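Local coordinates for probable protein phosphatase 2C 1 (Oryza sativa subsp. japonica, PDB 6AE9) that removes phosphate from phosphoserine and phosphothreonine residues of photosystem II core proteins as a metal-dependent PP2C-family phosphatase, at residues F209-S214 and L235-K239. The protein carries 1 engineered substitution. Residues are numbered along the deposited sequence.
Sequences FDSPYS and LIGGK
Residues 209-214 run extended through Phe209, make an inverse gamma turn centred on Asp210 and enter helix 212-220, with Ser211 as N-cap; 235-239, lacking regular structure, lies in the loop between helix 225-231 and strand 243-250. CA atoms pair Phe209 with Gly237 (4.8 Å), Ser211 with Gly238 (5.2 Å) and Ser214 with Ile236 (5.5 Å). Gly237 has a positive phi (89/-178), where a CB would jam against the preceding carbonyl, and its CA comes to 3.0 Å from Phe209 O in a CA-H...O contact. Gly237 O accepts two hydrogen bonds, from Ser211 OG (2.6 Å; chi1 p) and Ser214 OG (2.8 Å; chi1 m), while Ser211 OG caps the helix by accepting from Ser214 N (3.1 Å). One water donates to Asp210 OD1 (2.8 Å) and accepts from Gly237 N (3.1 Å). Tyr213 (chi1 t) takes Lys239 CD over one ring face, 3.7 Å from the centroid, a CH-pi contact; Leu235 CD2 lies 4.0 Å from Tyr213 CE2. Tyr213 OH is hydrogen-bonded to Asp133 OD2, and Lys239 NZ forms a salt bridge with Asp172. The Lys239 side chain also runs within about 4 Å (nearest atoms) of a bound magnesium and about 3 Å from the side chain of the manganese ligand Asp168. Two serine hydroxyls converging on one glycine carbonyl thus tie a capped helix start to the loop leading into the metal centre.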
# COMPACT_ATOMS: atom_id res chain seq x y z
N PHE A 209 -24.80 -2.64 5.31
CA PHE A 209 -23.64 -2.31 4.49
C PHE A 209 -22.52 -3.31 4.79
O PHE A 209 -22.05 -3.39 5.93
CB PHE A 209 -23.18 -0.89 4.81
CG PHE A 209 -21.94 -0.47 4.06
CD1 PHE A 209 -21.98 -0.29 2.69
CD2 PHE A 209 -20.75 -0.23 4.73
CE1 PHE A 209 -20.84 0.10 2.00
CE2 PHE A 209 -19.62 0.17 4.04
CZ PHE A 209 -19.66 0.33 2.68
N ASP A 210 -22.10 -4.06 3.78
CA ASP A 210 -21.00 -5.01 3.93
C ASP A 210 -19.70 -4.22 3.90
O ASP A 210 -19.03 -4.08 2.87
CB ASP A 210 -21.06 -6.09 2.85
CG ASP A 210 -20.35 -7.36 3.26
OD1 ASP A 210 -20.10 -7.54 4.47
OD2 ASP A 210 -20.04 -8.18 2.37
N SER A 211 -19.34 -3.70 5.07
CA SER A 211 -18.24 -2.76 5.17
C SER A 211 -16.90 -3.45 4.96
O SER A 211 -16.79 -4.67 5.09
CB SER A 211 -18.25 -2.12 6.56
OG SER A 211 -17.99 -3.08 7.56
N PRO A 212 -15.86 -2.68 4.62
CA PRO A 212 -14.51 -3.27 4.60
C PRO A 212 -14.16 -3.98 5.89
O PRO A 212 -13.53 -5.04 5.87
CB PRO A 212 -13.61 -2.05 4.33
CG PRO A 212 -14.49 -1.09 3.59
CD PRO A 212 -15.86 -1.28 4.18
N TYR A 213 -14.58 -3.41 7.03
CA TYR A 213 -14.33 -4.04 8.33
C TYR A 213 -14.96 -5.42 8.40
O TYR A 213 -14.29 -6.40 8.77
CB TYR A 213 -14.88 -3.13 9.43
CG TYR A 213 -14.74 -3.65 10.84
CD1 TYR A 213 -13.57 -3.44 11.57
CD2 TYR A 213 -15.79 -4.32 11.46
CE1 TYR A 213 -13.45 -3.90 12.86
CE2 TYR A 213 -15.67 -4.78 12.75
CZ TYR A 213 -14.50 -4.57 13.45
OH TYR A 213 -14.37 -5.03 14.74
N SER A 214 -16.24 -5.53 8.05
CA SER A 214 -16.93 -6.82 8.17
C SER A 214 -16.40 -7.83 7.16
O SER A 214 -16.27 -9.02 7.48
CB SER A 214 -18.44 -6.63 8.03
OG SER A 214 -18.97 -6.00 9.18
N LEU A 235 -20.99 -11.44 12.05
CA LEU A 235 -20.41 -10.10 12.13
C LEU A 235 -20.73 -9.38 10.83
O LEU A 235 -20.23 -9.77 9.76
CB LEU A 235 -18.91 -10.20 12.35
CG LEU A 235 -18.21 -9.05 13.08
CD1 LEU A 235 -16.78 -9.42 13.42
CD2 LEU A 235 -18.24 -7.76 12.26
N ILE A 236 -21.56 -8.34 10.90
CA ILE A 236 -22.09 -7.68 9.71
C ILE A 236 -22.15 -6.17 9.91
O ILE A 236 -22.09 -5.66 11.04
CB ILE A 236 -23.51 -8.17 9.35
CG1 ILE A 236 -24.50 -7.83 10.47
CG2 ILE A 236 -23.52 -9.67 9.04
CD1 ILE A 236 -25.95 -8.05 10.09
N GLY A 237 -22.29 -5.46 8.79
CA GLY A 237 -22.63 -4.05 8.83
C GLY A 237 -21.43 -3.12 8.89
O GLY A 237 -20.26 -3.53 8.85
N GLY A 238 -21.75 -1.84 8.97
CA GLY A 238 -20.75 -0.84 9.26
C GLY A 238 -20.22 -0.96 10.67
O GLY A 238 -20.76 -1.68 11.52
N LYS A 239 -19.12 -0.26 10.92
CA LYS A 239 -18.43 -0.29 12.20
C LYS A 239 -18.55 1.09 12.83
O LYS A 239 -17.96 2.05 12.34
CB LYS A 239 -16.96 -0.66 11.98
CG LYS A 239 -16.12 -0.61 13.23
CD LYS A 239 -14.65 -0.44 12.87
CE LYS A 239 -13.90 0.29 13.96
NZ LYS A 239 -12.79 1.13 13.43
O HOH W 1 -22.10 -7.40 6.41